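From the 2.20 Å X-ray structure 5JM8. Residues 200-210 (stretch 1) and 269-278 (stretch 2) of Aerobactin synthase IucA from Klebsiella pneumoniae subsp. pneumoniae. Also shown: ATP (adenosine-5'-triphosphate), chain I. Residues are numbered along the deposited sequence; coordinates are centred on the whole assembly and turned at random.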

# COMPACT_ATOMS: atom_id res chain seq x y z
N GLN A 200 4.42 -31.83 2.57
CA GLN A 200 3.86 -30.72 1.82
C GLN A 200 3.84 -29.40 2.61
O GLN A 200 4.03 -28.33 2.02
CB GLN A 200 2.44 -31.07 1.37
CG GLN A 200 2.39 -32.14 0.28
CD GLN A 200 1.02 -32.79 0.15
OE1 GLN A 200 0.16 -32.61 1.01
NE2 GLN A 200 0.82 -33.54 -0.92
N ARG A 201 3.61 -29.47 3.92
CA ARG A 201 3.63 -28.26 4.75
C ARG A 201 4.99 -27.59 4.70
O ARG A 201 5.10 -26.41 4.37
CB ARG A 201 3.29 -28.57 6.21
CG ARG A 201 1.81 -28.47 6.62
CD ARG A 201 1.11 -27.18 6.20
NE ARG A 201 0.98 -26.18 7.26
CZ ARG A 201 0.23 -26.33 8.36
NH1 ARG A 201 -0.43 -27.46 8.58
NH2 ARG A 201 0.17 -25.35 9.25
N LEU A 202 6.02 -28.35 5.04
CA LEU A 202 7.38 -27.84 5.11
C LEU A 202 7.82 -27.30 3.76
O LEU A 202 8.61 -26.36 3.69
CB LEU A 202 8.33 -28.93 5.59
CG LEU A 202 7.97 -29.55 6.95
CD1 LEU A 202 8.90 -30.71 7.29
CD2 LEU A 202 8.00 -28.50 8.04
N THR A 203 7.31 -27.90 2.70
CA THR A 203 7.58 -27.42 1.35
C THR A 203 6.96 -26.04 1.15
O THR A 203 7.64 -25.11 0.71
CB THR A 203 7.03 -28.38 0.27
OG1 THR A 203 7.68 -29.65 0.38
CG2 THR A 203 7.26 -27.82 -1.12
N ARG A 204 5.68 -25.92 1.48
CA ARG A 204 4.98 -24.65 1.37
C ARG A 204 5.61 -23.60 2.27
O ARG A 204 5.88 -22.48 1.85
CB ARG A 204 3.50 -24.80 1.72
CG ARG A 204 2.65 -23.58 1.38
CD ARG A 204 1.22 -23.71 1.90
NE ARG A 204 1.14 -23.54 3.34
CZ ARG A 204 0.03 -23.71 4.05
NH1 ARG A 204 0.04 -23.53 5.37
NH2 ARG A 204 -1.10 -24.05 3.45
N PHE A 205 5.83 -23.98 3.53
CA PHE A 205 6.37 -23.07 4.53
C PHE A 205 7.75 -22.57 4.12
O PHE A 205 8.04 -21.37 4.20
CB PHE A 205 6.44 -23.76 5.89
CG PHE A 205 6.88 -22.86 7.01
CD1 PHE A 205 5.96 -22.10 7.71
CD2 PHE A 205 8.22 -22.77 7.36
CE1 PHE A 205 6.36 -21.27 8.74
CE2 PHE A 205 8.63 -21.94 8.39
CZ PHE A 205 7.70 -21.19 9.08
N ALA A 206 8.60 -23.49 3.67
CA ALA A 206 9.95 -23.13 3.24
C ALA A 206 9.91 -22.28 1.98
O ALA A 206 10.75 -21.40 1.79
CB ALA A 206 10.77 -24.38 3.01
N ALA A 207 8.93 -22.54 1.13
CA ALA A 207 8.82 -21.85 -0.15
C ALA A 207 8.42 -20.39 0.03
O ALA A 207 8.94 -19.51 -0.64
CB ALA A 207 7.82 -22.55 -1.04
N GLU A 208 7.49 -20.13 0.95
CA GLU A 208 6.96 -18.79 1.13
C GLU A 208 7.72 -18.00 2.20
O GLU A 208 7.39 -16.84 2.46
CB GLU A 208 5.47 -18.85 1.48
CG GLU A 208 5.15 -19.43 2.84
CD GLU A 208 3.65 -19.57 3.08
OE1 GLU A 208 2.88 -19.36 2.12
OE2 GLU A 208 3.25 -19.89 4.22
N ASN A 209 8.74 -18.61 2.80
CA ASN A 209 9.53 -17.94 3.84
C ASN A 209 11.01 -17.85 3.50
O ASN A 209 11.66 -16.85 3.81
CB ASN A 209 9.36 -18.66 5.17
CG ASN A 209 8.01 -18.39 5.80
OD1 ASN A 209 7.71 -17.27 6.21
ND2 ASN A 209 7.18 -19.43 5.87
N ALA A 210 11.55 -18.90 2.89
CA ALA A 210 12.95 -18.91 2.47
C ALA A 210 13.10 -19.62 1.13
O ALA A 210 13.69 -20.70 1.06
CB ALA A 210 13.81 -19.57 3.52
PG ATP I . 1.27 -18.78 22.56
O1G ATP I . 2.25 -18.35 21.49
O2G ATP I . 0.09 -17.84 22.71
O3G ATP I . 0.87 -20.23 22.47
PB ATP I . 2.17 -19.62 25.19
O1B ATP I . 3.55 -19.50 25.78
O2B ATP I . 1.64 -20.98 24.80
O3B ATP I . 2.07 -18.58 23.95
PA ATP I . 1.02 -19.22 27.79
O1A ATP I . 1.57 -20.60 28.05
O2A ATP I . -0.38 -18.87 28.21
O3A ATP I . 1.12 -18.92 26.21
O5' ATP I . 2.00 -18.10 28.41
C5' ATP I . 1.65 -16.74 28.23
C4' ATP I . 2.87 -15.84 28.16
O4' ATP I . 2.43 -14.49 28.04
C3' ATP I . 3.76 -15.93 29.40
O3' ATP I . 5.12 -16.14 29.00
C2' ATP I . 3.59 -14.60 30.11
O2' ATP I . 4.84 -14.09 30.59
C1' ATP I . 3.00 -13.67 29.07
N9 ATP I . 1.95 -12.79 29.63
C8 ATP I . 2.00 -11.45 29.62
N7 ATP I . 0.90 -10.92 30.21
C5 ATP I . 0.13 -11.95 30.61
C6 ATP I . -1.17 -12.08 31.29
N6 ATP I . -1.85 -10.97 31.67
N1 ATP I . -1.64 -13.33 31.52
C2 ATP I . -0.95 -14.43 31.14
N3 ATP I . 0.24 -14.37 30.52
C4 ATP I . 0.82 -13.18 30.23
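Stretch 2, residues 269-278: YCATSRDMIK

Stretch 2 approaches the helix of stretch 1 first as a turn and then as a strand. Residues C270 to S273 form a type I beta turn, closed by a backbone hydrogen bond from S273 N to C270 O (2.8 Å); R274 follows in a helical-region conformation (phi/psi -63/-22), and from D275 the chain is extended and runs as a strand through K278 and beyond. The strand crosses helix 200-209 steeply, with a signed crossing angle of -105° and a closest approach of 10.5 Å between the axes. The backbones come nearest near the C-terminal part of the helix, where the CA atoms of E208 and S273 are 6.5 Å apart, while those of F205 and D275 are separated by 7.3 Å. Together the two stretches bury 474 Å², summed over both sides.

Charge dominates the contact. D275, its CA-to-CB bond directed toward the helix, offers OD2 to two arginines one helical turn apart. R204 NH1 donates to D275 OD2 at 2.6 Å and R201 NE donates to the same oxygen at 3.1 Å, both within salt bridges; a weak hydrogen bond from R201 NH2 to D275 OD2 (3.3 Å) accompanies the latter. The carboxylate oxygen lies at the edge of each guanidinium, near its plane, where the N-H groups point. R201 starts out sideways to the strand, and its side chain bends so that its end comes nearer.

E208 reads the backbone instead. Its OE2 accepts a hydrogen bond from R274 N at 3.0 Å, holding the chain just before the strand begins. The R274 side chain gains less from this acidic neighbour: R274 NE stays 4.3 Å from E208 OE1, beyond a salt bridge, and is left buried without a polar partner. R274 also packs close to R204, with its CD over one face of the R204 guanidinium, 3.4 Å from R204 NH2.

Two waters extend the polar network. Water 1 accepts from R204 NE (2.8 Å) and donates to E208 OE2 (3.1 Å) and D275 OD2 (2.5 Å), so it links the two acidic side chains through an arginine-bound site. Water 2 ties E208 and N209 to the turn: it donates to E208 O (2.6 Å) and N209 OD1 (2.7 Å) and accepts from T272 OG1 (2.7 Å). N209 is also held by its own hydrogen bond from ND2 to F205 O (2.7 Å). S273 OG, in turn, donates a very short hydrogen bond to D275 O (2.4 Å), bracing the entry into the strand.

Packing contacts complete the fit. The F205 ring receives D275 CB at its edge, 4.1 Å from F205 CD1, and meets I277 through an apolar contact between F205 CZ and I277 CD1 (4.1 Å). D275 and I277 point toward the helix while the intervening M276 points away, the alternation expected of a strand. N209 OD1 approaches S273 CB at 3.4 Å.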

# COMPACT_ATOMS: atom_id res chain seq x y z
N TYR A 269 5.84 -14.37 14.36
CA TYR A 269 4.89 -13.89 13.36
C TYR A 269 5.61 -13.34 12.13
O TYR A 269 6.59 -12.60 12.24
CB TYR A 269 3.99 -12.81 13.97
CG TYR A 269 3.17 -12.03 12.97
CD1 TYR A 269 2.12 -12.62 12.28
CD2 TYR A 269 3.44 -10.69 12.73
CE1 TYR A 269 1.36 -11.90 11.36
CE2 TYR A 269 2.69 -9.96 11.82
CZ TYR A 269 1.66 -10.57 11.14
OH TYR A 269 0.92 -9.83 10.24
N CYS A 270 5.13 -13.73 10.95
CA CYS A 270 5.60 -13.18 9.68
C CYS A 270 4.38 -12.81 8.83
O CYS A 270 3.60 -13.68 8.45
CB CYS A 270 6.49 -14.19 8.95
SG CYS A 270 7.14 -13.61 7.36
N ALA A 271 4.24 -11.52 8.55
CA ALA A 271 3.03 -10.99 7.93
C ALA A 271 2.70 -11.65 6.59
O ALA A 271 1.53 -11.73 6.20
CB ALA A 271 3.16 -9.48 7.75
N THR A 272 3.73 -12.11 5.90
CA THR A 272 3.57 -12.71 4.58
C THR A 272 3.46 -14.23 4.63
O THR A 272 3.24 -14.88 3.61
CB THR A 272 4.75 -12.34 3.66
OG1 THR A 272 5.97 -12.77 4.25
CG2 THR A 272 4.80 -10.83 3.45
N SER A 273 3.62 -14.79 5.83
CA SER A 273 3.55 -16.24 6.01
C SER A 273 2.13 -16.70 6.31
O SER A 273 1.47 -16.17 7.21
CB SER A 273 4.49 -16.69 7.13
OG SER A 273 4.31 -18.07 7.41
N ARG A 274 1.68 -17.69 5.57
CA ARG A 274 0.37 -18.29 5.77
C ARG A 274 0.29 -18.94 7.15
O ARG A 274 -0.80 -19.12 7.69
CB ARG A 274 0.10 -19.32 4.68
CG ARG A 274 -1.31 -19.87 4.66
CD ARG A 274 -1.55 -20.66 3.38
NE ARG A 274 -1.40 -19.84 2.18
CZ ARG A 274 -2.36 -19.07 1.68
NH1 ARG A 274 -3.55 -19.02 2.26
NH2 ARG A 274 -2.12 -18.36 0.58
N ASP A 275 1.45 -19.27 7.70
CA ASP A 275 1.54 -19.92 9.00
C ASP A 275 2.40 -19.13 9.98
O ASP A 275 3.43 -18.56 9.61
CB ASP A 275 2.12 -21.33 8.85
CG ASP A 275 1.17 -22.28 8.15
OD1 ASP A 275 -0.05 -22.19 8.40
OD2 ASP A 275 1.64 -23.11 7.36
N MET A 276 1.97 -19.10 11.24
CA MET A 276 2.84 -18.71 12.34
C MET A 276 3.55 -19.97 12.81
O MET A 276 3.14 -21.08 12.47
CB MET A 276 2.04 -18.08 13.48
CG MET A 276 1.33 -16.79 13.12
SD MET A 276 0.64 -16.00 14.57
CE MET A 276 -0.42 -14.76 13.83
N ILE A 277 4.60 -19.81 13.60
CA ILE A 277 5.32 -20.96 14.13
C ILE A 277 5.61 -20.78 15.62
O ILE A 277 6.02 -19.71 16.07
CB ILE A 277 6.63 -21.20 13.34
CG1 ILE A 277 7.27 -22.52 13.75
CG2 ILE A 277 7.58 -20.02 13.50
CD1 ILE A 277 8.20 -23.09 12.70
N LYS A 278 5.34 -21.84 16.38
CA LYS A 278 5.51 -21.84 17.83
C LYS A 278 6.54 -22.89 18.23
O LYS A 278 6.25 -24.09 18.21
CB LYS A 278 4.17 -22.12 18.51
CG LYS A 278 4.24 -22.21 20.03
CD LYS A 278 2.84 -22.36 20.62
CE LYS A 278 2.88 -22.51 22.13
NZ LYS A 278 1.52 -22.53 22.71
O HOH W 1 3.02 -22.79 5.26
O HOH W 2 6.85 -15.34 4.47